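Type ii site-specific deoxyribonuclease (Klebsiella pneumoniae, PDB 6EKR) probably cleaves DNA at specific sequences as a type II restriction endonuclease of the PD-(D/E)xK nuclease superfamily. Local coordinates at residues N39-F45 with Y56-F61; V69-I75 with N108-T113; I229-Q233 with Y265-P269. The protein carries 2 engineered substitutions. Residue numbers count along the deposited sequence, not the author numbering.

Interaction 1. Residues N39-F45 with Y56-F61; sequences NAGYGYF and YHSFTF
This contact belongs to a beta hairpin formed by strands 41-49 and 53-61. The strands run antiparallel, with short-segment axes 4.2 Å apart at 141°. Gly41 with Thr60 and Gly43 with Ser58 are hydrogen-bonded pairs. Thr60 N to Gly41 O and Gly41 N to Thr60 O are both 2.8 Å. Ser58 N to Gly43 O is 2.9 Å and Gly43 N to Ser58 O 3.1 Å. Phe45 N adds a hydrogen bond to Tyr56 O at 3.0 Å. A CB on Gly41 would clash with Thr60 OG1. Tyr42 with Phe59 and Tyr44 with His57 are non-hydrogen-bonded pairs. Tyr42 (chi1 t), His57 (m) and Phe59 (m) form an aromatic cluster. Tyr42 CD1 lies 3.5 Å from Phe59 CE1, over the Phe59 ring. Tyr44 CA makes a CH-pi contact 3.7 Å from the His57 ring centroid. Ser58 OG donates to Phe59 O at 2.9 Å. Phe59 also meets helix 101-125 at Cys120 and Leu124, Ser58 and Thr60 touch Tyr65 of strand 64-65, and Phe45 packs on Gln234 of strand 232-235.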
loop_
_atom_site.group_PDB
_atom_site.type_symbol
_atom_site.label_atom_id
_atom_site.label_comp_id
_atom_site.label_asym_id
_atom_site.label_seq_id
_atom_site.Cartn_x
_atom_site.Cartn_y
_atom_site.Cartn_z
ATOM N N ASN A 39 -9.346 -26.568 -22.329
ATOM C CA ASN A 39 -10.013 -25.387 -22.874
ATOM C C ASN A 39 -9.089 -24.272 -23.345
ATOM O O ASN A 39 -9.458 -23.494 -24.224
ATOM C CB ASN A 39 -11.017 -24.835 -21.858
ATOM C CG ASN A 39 -11.885 -25.916 -21.259
ATOM O OD1 ASN A 39 -12.694 -26.529 -21.946
ATOM N ND2 ASN A 39 -11.707 -26.166 -19.978
ATOM N N ALA A 40 -7.894 -24.192 -22.763
ATOM C CA ALA A 40 -7.010 -23.060 -23.013
ATOM C C ALA A 40 -6.014 -23.290 -24.140
ATOM O O ALA A 40 -5.400 -24.359 -24.236
ATOM C CB ALA A 40 -6.287 -22.663 -21.745
ATOM N N GLY A 41 -5.865 -22.276 -24.991
ATOM C CA GLY A 41 -4.729 -22.199 -25.890
ATOM C C GLY A 41 -3.489 -21.878 -25.069
ATOM O O GLY A 41 -3.584 -21.356 -23.952
ATOM N N TYR A 42 -2.319 -22.193 -25.614
ATOM C CA TYR A 42 -1.068 -21.941 -24.919
ATOM C C TYR A 42 0.030 -21.597 -25.905
ATOM O O TYR A 42 0.458 -22.455 -26.675
ATOM C CB TYR A 42 -0.665 -23.159 -24.084
ATOM C CG TYR A 42 0.588 -22.945 -23.275
ATOM C CD1 TYR A 42 0.624 -22.005 -22.243
ATOM C CD2 TYR A 42 1.740 -23.674 -23.541
ATOM C CE1 TYR A 42 1.774 -21.800 -21.489
ATOM C CE2 TYR A 42 2.899 -23.479 -22.796
ATOM C CZ TYR A 42 2.910 -22.540 -21.769
ATOM O OH TYR A 42 4.056 -22.329 -21.032
ATOM N N GLY A 43 0.490 -20.351 -25.877
ATOM C CA GLY A 43 1.529 -19.902 -26.806
ATOM C C GLY A 43 2.545 -18.917 -26.245
ATOM O O GLY A 43 2.422 -18.463 -25.107
ATOM N N TYR A 44 3.560 -18.597 -27.046
ATOM C CA TYR A 44 4.518 -17.558 -26.686
ATOM C C TYR A 44 3.791 -16.214 -26.676
ATOM O O TYR A 44 3.035 -15.905 -27.582
ATOM C CB TYR A 44 5.715 -17.529 -27.658
ATOM C CG TYR A 44 6.554 -16.279 -27.519
ATOM C CD1 TYR A 44 7.665 -16.252 -26.681
ATOM C CD2 TYR A 44 6.203 -15.105 -28.196
ATOM C CE1 TYR A 44 8.413 -15.094 -26.539
ATOM C CE2 TYR A 44 6.938 -13.946 -28.054
ATOM C CZ TYR A 44 8.039 -13.945 -27.227
ATOM O OH TYR A 44 8.768 -12.785 -27.095
ATOM N N PHE A 45 4.031 -15.419 -25.649
ATOM C CA PHE A 45 3.315 -14.166 -25.494
ATOM C C PHE A 45 4.210 -12.953 -25.705
ATOM O O PHE A 45 3.890 -12.072 -26.497
ATOM C CB PHE A 45 2.663 -14.099 -24.113
ATOM C CG PHE A 45 2.190 -12.728 -23.735
ATOM C CD1 PHE A 45 1.005 -12.220 -24.253
ATOM C CD2 PHE A 45 2.926 -11.943 -22.858
ATOM C CE1 PHE A 45 0.564 -10.952 -23.905
ATOM C CE2 PHE A 45 2.490 -10.673 -22.511
ATOM C CZ PHE A 45 1.309 -10.178 -23.035
ATOM N N TYR A 56 8.352 -15.355 -22.060
ATOM C CA TYR A 56 7.166 -15.722 -21.300
ATOM C C TYR A 56 6.055 -16.212 -22.209
ATOM O O TYR A 56 5.865 -15.686 -23.302
ATOM C CB TYR A 56 6.668 -14.530 -20.485
ATOM C CG TYR A 56 7.524 -14.185 -19.288
ATOM C CD1 TYR A 56 7.312 -14.811 -18.059
ATOM C CD2 TYR A 56 8.542 -13.228 -19.377
ATOM C CE1 TYR A 56 8.087 -14.492 -16.953
ATOM C CE2 TYR A 56 9.324 -12.910 -18.270
ATOM C CZ TYR A 56 9.088 -13.550 -17.067
ATOM O OH TYR A 56 9.842 -13.255 -15.966
ATOM N N HIS A 57 5.326 -17.222 -21.746
ATOM C CA HIS A 57 4.137 -17.714 -22.439
ATOM C C HIS A 57 2.848 -17.247 -21.767
ATOM O O HIS A 57 2.861 -16.754 -20.643
ATOM C CB HIS A 57 4.153 -19.239 -22.503
ATOM C CG HIS A 57 5.012 -19.793 -23.600
ATOM N ND1 HIS A 57 6.382 -19.634 -23.629
ATOM C CD2 HIS A 57 4.695 -20.524 -24.693
ATOM C CE1 HIS A 57 6.869 -20.235 -24.698
ATOM N NE2 HIS A 57 5.866 -20.779 -25.362
ATOM N N SER A 58 1.731 -17.408 -22.463
ATOM C CA SER A 58 0.424 -17.107 -21.899
ATOM C C SER A 58 -0.597 -18.165 -22.297
ATOM O O SER A 58 -0.469 -18.770 -23.357
ATOM C CB SER A 58 -0.038 -15.746 -22.386
ATOM O OG SER A 58 -1.439 -15.723 -22.524
ATOM N N PHE A 59 -1.591 -18.397 -21.443
ATOM C CA PHE A 59 -2.745 -19.214 -21.806
ATOM C C PHE A 59 -3.794 -18.289 -22.397
ATOM O O PHE A 59 -3.924 -17.141 -21.977
ATOM C CB PHE A 59 -3.329 -19.938 -20.596
ATOM C CG PHE A 59 -2.423 -20.990 -19.999
ATOM C CD1 PHE A 59 -2.440 -22.294 -20.468
ATOM C CD2 PHE A 59 -1.572 -20.682 -18.947
ATOM C CE1 PHE A 59 -1.610 -23.262 -19.907
ATOM C CE2 PHE A 59 -0.736 -21.648 -18.388
ATOM C CZ PHE A 59 -0.759 -22.930 -18.864
ATOM N N THR A 60 -4.537 -18.785 -23.379
ATOM C CA THR A 60 -5.572 -17.991 -24.042
ATOM C C THR A 60 -6.927 -18.682 -24.004
ATOM O O THR A 60 -7.004 -19.911 -23.922
ATOM C CB THR A 60 -5.219 -17.712 -25.510
ATOM O OG1 THR A 60 -4.793 -18.926 -26.136
ATOM C CG2 THR A 60 -4.115 -16.679 -25.610
ATOM N N PHE A 61 -7.986 -17.875 -24.057
ATOM C CA PHE A 61 -9.355 -18.364 -24.168
ATOM C C PHE A 61 -10.301 -17.255 -24.620
ATOM O O PHE A 61 -10.404 -16.212 -23.968
ATOM C CB PHE A 61 -9.834 -18.944 -22.839
ATOM C CG PHE A 61 -11.168 -19.618 -22.919
ATOM C CD1 PHE A 61 -11.275 -20.919 -23.407
ATOM C CD2 PHE A 61 -12.318 -18.957 -22.501
ATOM C CE1 PHE A 61 -12.517 -21.548 -23.489
ATOM C CE2 PHE A 61 -13.559 -19.569 -22.577
ATOM C CZ PHE A 61 -13.665 -20.865 -23.073
#

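Interaction 2. Residues V69-I75 with N108-T113; sequences VRDDLFI and NKIIYT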
loop_
_atom_site.group_PDB
_atom_site.type_symbol
_atom_site.label_atom_id
_atom_site.label_comp_id
_atom_site.label_asym_id
_atom_site.label_seq_id
_atom_site.Cartn_x
_atom_site.Cartn_y
_atom_site.Cartn_z
ATOM N N VAL A 69 3.598 -16.458 -18.251
ATOM C CA VAL A 69 4.021 -17.705 -17.623
ATOM C C VAL A 69 5.373 -18.146 -18.179
ATOM O O VAL A 69 5.536 -18.307 -19.390
ATOM C CB VAL A 69 2.952 -18.818 -17.835
ATOM C CG1 VAL A 69 3.564 -20.207 -17.821
ATOM C CG2 VAL A 69 1.868 -18.724 -16.786
ATOM N N ARG A 70 6.341 -18.327 -17.288
ATOM C CA ARG A 70 7.620 -18.895 -17.679
ATOM C C ARG A 70 7.436 -20.350 -18.078
ATOM O O ARG A 70 7.302 -21.226 -17.223
ATOM C CB ARG A 70 8.668 -18.756 -16.570
ATOM C CG ARG A 70 9.479 -17.480 -16.661
ATOM C CD ARG A 70 10.572 -17.439 -15.625
ATOM N NE ARG A 70 11.639 -18.385 -15.927
ATOM C CZ ARG A 70 12.673 -18.638 -15.132
ATOM N NH1 ARG A 70 12.801 -18.024 -13.959
ATOM N NH2 ARG A 70 13.582 -19.519 -15.514
ATOM N N ASP A 71 7.420 -20.577 -19.389
ATOM C CA ASP A 71 7.232 -21.898 -19.986
ATOM C C ASP A 71 8.279 -22.901 -19.529
ATOM O O ASP A 71 7.997 -24.093 -19.371
ATOM C CB ASP A 71 7.301 -21.788 -21.498
ATOM C CG ASP A 71 7.064 -23.110 -22.178
ATOM O OD1 ASP A 71 5.953 -23.289 -22.707
ATOM O OD2 ASP A 71 7.972 -23.976 -22.170
ATOM N N ASP A 72 9.492 -22.403 -19.329
ATOM C CA ASP A 72 10.581 -23.214 -18.834
ATOM C C ASP A 72 10.369 -23.639 -17.379
ATOM O O ASP A 72 11.161 -24.405 -16.842
ATOM C CB ASP A 72 11.883 -22.433 -18.961
ATOM C CG ASP A 72 12.072 -21.441 -17.842
ATOM O OD1 ASP A 72 11.550 -20.306 -17.926
ATOM O OD2 ASP A 72 12.755 -21.809 -16.872
ATOM N N LEU A 73 9.305 -23.135 -16.752
ATOM C CA LEU A 73 9.051 -23.342 -15.323
ATOM C C LEU A 73 7.712 -24.063 -15.080
ATOM O O LEU A 73 7.604 -24.930 -14.208
ATOM C CB LEU A 73 9.083 -21.988 -14.606
ATOM C CG LEU A 73 9.846 -21.825 -13.283
ATOM C CD1 LEU A 73 11.301 -22.300 -13.372
ATOM C CD2 LEU A 73 9.783 -20.372 -12.804
ATOM N N PHE A 74 6.706 -23.704 -15.869
ATOM C CA PHE A 74 5.375 -24.304 -15.799
ATOM C C PHE A 74 5.414 -25.679 -16.443
ATOM O O PHE A 74 5.915 -25.818 -17.556
ATOM C CB PHE A 74 4.403 -23.421 -16.584
ATOM C CG PHE A 74 2.954 -23.603 -16.219
ATOM C CD1 PHE A 74 2.294 -22.642 -15.446
ATOM C CD2 PHE A 74 2.233 -24.706 -16.672
ATOM C CE1 PHE A 74 0.949 -22.790 -15.122
ATOM C CE2 PHE A 74 0.890 -24.865 -16.351
ATOM C CZ PHE A 74 0.250 -23.909 -15.580
ATOM N N ILE A 75 4.878 -26.692 -15.772
ATOM C CA ILE A 75 4.816 -28.032 -16.360
ATOM C C ILE A 75 3.500 -28.219 -17.118
ATOM O O ILE A 75 2.463 -28.505 -16.526
ATOM C CB ILE A 75 5.043 -29.144 -15.296
ATOM C CG1 ILE A 75 6.419 -28.975 -14.638
ATOM C CG2 ILE A 75 4.924 -30.530 -15.920
ATOM C CD1 ILE A 75 6.591 -29.705 -13.304
ATOM N N ASN A 108 10.603 -25.953 -6.895
ATOM C CA ASN A 108 10.316 -24.661 -7.475
ATOM C C ASN A 108 9.312 -24.765 -8.608
ATOM O O ASN A 108 8.328 -24.036 -8.627
ATOM C CB ASN A 108 11.592 -24.000 -7.971
ATOM C CG ASN A 108 11.457 -22.506 -8.079
ATOM O OD1 ASN A 108 11.216 -21.830 -7.082
ATOM N ND2 ASN A 108 11.626 -21.976 -9.285
ATOM N N LYS A 109 9.559 -25.682 -9.534
ATOM C CA LYS A 109 8.699 -25.846 -10.697
ATOM C C LYS A 109 7.302 -26.333 -10.322
ATOM O O LYS A 109 6.305 -25.942 -10.954
ATOM C CB LYS A 109 9.330 -26.804 -11.711
ATOM C CG LYS A 109 10.337 -26.164 -12.644
ATOM C CD LYS A 109 10.632 -27.061 -13.841
ATOM C CE LYS A 109 11.785 -26.490 -14.676
ATOM N NZ LYS A 109 11.780 -26.916 -16.119
ATOM N N ILE A 110 7.237 -27.194 -9.301
ATOM C CA ILE A 110 5.959 -27.730 -8.819
ATOM C C ILE A 110 5.155 -26.598 -8.168
ATOM O O ILE A 110 4.007 -26.355 -8.550
ATOM C CB ILE A 110 6.136 -28.950 -7.840
ATOM C CG1 ILE A 110 6.589 -30.229 -8.572
ATOM C CG2 ILE A 110 4.864 -29.229 -7.057
ATOM C CD1 ILE A 110 5.730 -30.679 -9.734
ATOM N N ILE A 111 5.760 -25.896 -7.209
ATOM C CA ILE A 111 5.067 -24.798 -6.554
ATOM C C ILE A 111 4.577 -23.813 -7.616
ATOM O O ILE A 111 3.406 -23.441 -7.621
ATOM C CB ILE A 111 5.951 -24.099 -5.504
ATOM C CG1 ILE A 111 6.151 -25.010 -4.299
ATOM C CG2 ILE A 111 5.325 -22.792 -5.044
ATOM C CD1 ILE A 111 7.434 -24.735 -3.532
ATOM N N TYR A 112 5.470 -23.427 -8.528
ATOM C CA TYR A 112 5.141 -22.479 -9.595
ATOM C C TYR A 112 3.902 -22.922 -10.355
ATOM O O TYR A 112 2.939 -22.169 -10.481
ATOM C CB TYR A 112 6.315 -22.309 -10.569
ATOM C CG TYR A 112 6.115 -21.218 -11.605
ATOM C CD1 TYR A 112 6.244 -19.879 -11.260
ATOM C CD2 TYR A 112 5.801 -21.530 -12.925
ATOM C CE1 TYR A 112 6.061 -18.872 -12.197
ATOM C CE2 TYR A 112 5.610 -20.527 -13.879
ATOM C CZ TYR A 112 5.747 -19.195 -13.499
ATOM O OH TYR A 112 5.583 -18.181 -14.412
ATOM N N THR A 113 3.941 -24.151 -10.852
ATOM C CA THR A 113 2.867 -24.712 -11.639
ATOM C C THR A 113 1.569 -24.762 -10.841
ATOM O O THR A 113 0.522 -24.373 -11.354
ATOM C CB THR A 113 3.270 -26.112 -12.157
ATOM O OG1 THR A 113 4.376 -25.968 -13.051
ATOM C CG2 THR A 113 2.127 -26.813 -12.885
#
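Val69 lies in the loop between strand 64-65 and helix 78-91, which packs here against helix 101-125. Val69 CG1 sits 4.5 Å from Tyr112 CE2, at the edge of the ring. Arg70 N then donates to Tyr112 OH at 3.0 Å. The Arg70 side chain pairs with Asp72 two residues on: Arg70 NE and Asp72 OD1 form a salt bridge of 2.8 Å. Arg70 also opens a tight turn, in which Leu73 N and Phe74 N both bond to Arg70 O, at 2.8 and 2.9 Å. The turn presents Asp72 O to the extended side chain of Lys109, whose NZ donates to it at 2.7 Å. Leu73 covers one face of Tyr112: its CD2 makes a CH-pi contact 3.9 Å from the ring centroid. Phe74 places CB 4.1 Å from Tyr112 CE2, and Thr113 CG2 lies over its ring, 4.2 Å from Phe74 CE2. Ile75 N donates to Thr113 OG1 at 2.9 Å, while Ile75 CD1 packs 3.8 Å from Ile110 CD1. Thr113 OG1 itself donates to Lys109 O at 2.8 Å, so this hydroxyl links loop and helix backbones. The three hydrogen bonds thus join helix side chains to loop main chain. They satisfy backbone groups of an irregular segment.

Interaction 3. Residues I229-Q233 with Y265-P269; sequences ISETQ and YCDIP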
loop_
_atom_site.group_PDB
_atom_site.type_symbol
_atom_site.label_atom_id
_atom_site.label_comp_id
_atom_site.label_asym_id
_atom_site.label_seq_id
_atom_site.Cartn_x
_atom_site.Cartn_y
_atom_site.Cartn_z
ATOM N N ILE A 229 5.927 -15.278 -6.216
ATOM C CA ILE A 229 5.980 -16.035 -7.454
ATOM C C ILE A 229 6.871 -15.316 -8.460
ATOM O O ILE A 229 7.786 -15.910 -9.025
ATOM C CB ILE A 229 4.551 -16.294 -8.043
ATOM C CG1 ILE A 229 3.702 -17.150 -7.087
ATOM C CG2 ILE A 229 4.612 -16.906 -9.452
ATOM C CD1 ILE A 229 4.376 -18.392 -6.580
ATOM N N SER A 230 6.604 -14.034 -8.672
ATOM C CA SER A 230 7.384 -13.239 -9.605
ATOM C C SER A 230 7.324 -11.767 -9.218
ATOM O O SER A 230 6.918 -11.418 -8.109
ATOM C CB SER A 230 6.861 -13.429 -11.034
ATOM O OG SER A 230 5.681 -12.664 -11.273
ATOM N N GLU A 231 7.775 -10.920 -10.139
ATOM C CA GLU A 231 7.530 -9.493 -10.093
ATOM C C GLU A 231 7.197 -9.046 -11.501
ATOM O O GLU A 231 7.400 -7.893 -11.858
ATOM C CB GLU A 231 8.749 -8.736 -9.565
ATOM C CG GLU A 231 9.050 -8.931 -8.095
ATOM C CD GLU A 231 7.906 -8.530 -7.182
ATOM O OE1 GLU A 231 6.975 -7.818 -7.631
ATOM O OE2 GLU A 231 7.943 -8.931 -6.000
ATOM N N THR A 232 6.684 -9.976 -12.298
ATOM C CA THR A 232 6.309 -9.702 -13.677
ATOM C C THR A 232 5.125 -8.758 -13.771
ATOM O O THR A 232 4.233 -8.754 -12.922
ATOM C CB THR A 232 5.940 -10.985 -14.440
ATOM O OG1 THR A 232 4.853 -11.647 -13.782
ATOM C CG2 THR A 232 7.127 -11.928 -14.530
ATOM N N GLN A 233 5.133 -7.944 -14.813
ATOM C CA GLN A 233 3.978 -7.145 -15.150
ATOM C C GLN A 233 3.714 -7.278 -16.633
ATOM O O GLN A 233 4.633 -7.182 -17.455
ATOM C CB GLN A 233 4.183 -5.681 -14.785
ATOM C CG GLN A 233 2.891 -4.869 -14.832
ATOM C CD GLN A 233 3.134 -3.383 -14.702
ATOM O OE1 GLN A 233 3.888 -2.789 -15.492
ATOM N NE2 GLN A 233 2.491 -2.766 -13.708
ATOM N N TYR A 265 11.584 -16.274 -4.732
ATOM C CA TYR A 265 10.772 -16.208 -5.934
ATOM C C TYR A 265 10.868 -17.494 -6.722
ATOM O O TYR A 265 11.904 -18.142 -6.743
ATOM C CB TYR A 265 11.237 -15.078 -6.845
ATOM C CG TYR A 265 10.987 -13.677 -6.343
ATOM C CD1 TYR A 265 9.805 -13.002 -6.653
ATOM C CD2 TYR A 265 11.949 -13.013 -5.585
ATOM C CE1 TYR A 265 9.582 -11.706 -6.197
ATOM C CE2 TYR A 265 11.741 -11.720 -5.127
ATOM C CZ TYR A 265 10.564 -11.069 -5.433
ATOM O OH TYR A 265 10.379 -9.790 -4.973
ATOM N N CYS A 266 9.779 -17.857 -7.378
ATOM C CA CYS A 266 9.814 -18.901 -8.371
ATOM C C CYS A 266 10.540 -18.343 -9.567
ATOM O O CYS A 266 11.405 -18.995 -10.151
ATOM C CB CYS A 266 8.399 -19.277 -8.783
ATOM S SG CYS A 266 7.647 -20.455 -7.710
ATOM N N ASP A 267 10.173 -17.115 -9.911
ATOM C CA ASP A 267 10.704 -16.421 -11.055
ATOM C C ASP A 267 11.371 -15.171 -10.512
ATOM O O ASP A 267 10.747 -14.125 -10.406
ATOM C CB ASP A 267 9.552 -16.099 -12.010
ATOM C CG ASP A 267 9.979 -15.298 -13.226
ATOM O OD1 ASP A 267 11.186 -15.029 -13.420
ATOM O OD2 ASP A 267 9.076 -14.935 -14.005
ATOM N N ILE A 268 12.643 -15.303 -10.144
ATOM C CA ILE A 268 13.406 -14.197 -9.578
ATOM C C ILE A 268 13.657 -13.152 -10.651
ATOM O O ILE A 268 14.205 -13.481 -11.711
ATOM C CB ILE A 268 14.755 -14.643 -9.002
ATOM C CG1 ILE A 268 14.558 -15.667 -7.888
ATOM C CG2 ILE A 268 15.485 -13.446 -8.439
ATOM C CD1 ILE A 268 15.748 -16.580 -7.660
ATOM N N PRO A 269 13.250 -11.890 -10.389
ATOM C CA PRO A 269 13.571 -10.854 -11.366
ATOM C C PRO A 269 15.073 -10.680 -11.442
ATOM O O PRO A 269 15.758 -10.653 -10.414
ATOM C CB PRO A 269 12.904 -9.593 -10.805
ATOM C CG PRO A 269 12.635 -9.881 -9.376
ATOM C CD PRO A 269 12.510 -11.363 -9.223
#
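Segment 229-233 follows strand 222-227 of the central mixed sheet, and 265-269 runs on from the end of its parallel neighbour 262-265. Asp267 N donates to Ile229 O at 2.8 Å, joining the main chains. A CA-H...O contact from Ser230 CA to Asp267 O, 3.6 Å, adds to it.

The CA-to-CB bond of Ile229 points away from 265-269. With both chi angles in the m well, its CD1 still lies 4.0 Å from Cys266 SG. Ser230 (chi1 p) and Thr232 (also p) bring their hydroxyls together, with Ser230 OG to Thr232 OG1 at 2.8 Å. Ser230 CB packs 3.9 Å from Asp267 CB.

The CA-to-CB bond of Glu231 points toward 265-269. Chi1 and chi2 are both m, so the side chain folds and its carboxylate meets the phenol of Tyr265. Tyr265 OH donates to Glu231 OE2 at 2.8 Å, and OE2 is also bonded to Thr199 OG1. The Tyr265 ring (chi1 m) turns its edge to 229-233, with CE1 3.3 Å from Ser230 O. Glu231 CG touches Pro269 CG at 3.9 Å.

Asp267 is t at chi1. Its OD2 lies 3.6 Å from Thr232 CG2 and is bonded to Tyr56 OH.

Such a mixed sheet is the core of PD-(D/E)xK nucleases. Here Ile229 and Cys266 pack on Tyr112 of helix 101-125. Thr232 and Pro269 touch His243 of strand 240-243, and Ile268 touches Val283 and Thr285 of strand 283-285.

Overall arrangement
The three contacts follow one another along the chain yet meet in space. The centres of interactions 1 and 2 are about 14 Å apart, those of 2 and 3 about 11 Å, and those of 1 and 3 about 18 Å. Between interactions 1 and 2, Tyr42 OH lies 2.7 Å from Asp71 OD1. Interaction 1 reaches interaction 3 through Tyr56 OH and Asp267 OD2, 2.7 Å apart. Interactions 2 and 3 meet where Asn108 ND2 is 3.1 Å from Cys266 O, and Tyr112 CD1 packs 3.3 Å from Cys266 CB. A long, weak ion pair joins Arg70 NH1 and Asp267 OD1 at 3.4 Å. Loop 69-75 thus contacts both the hairpin and the loop after strand 262-265, which also meet directly through Tyr56.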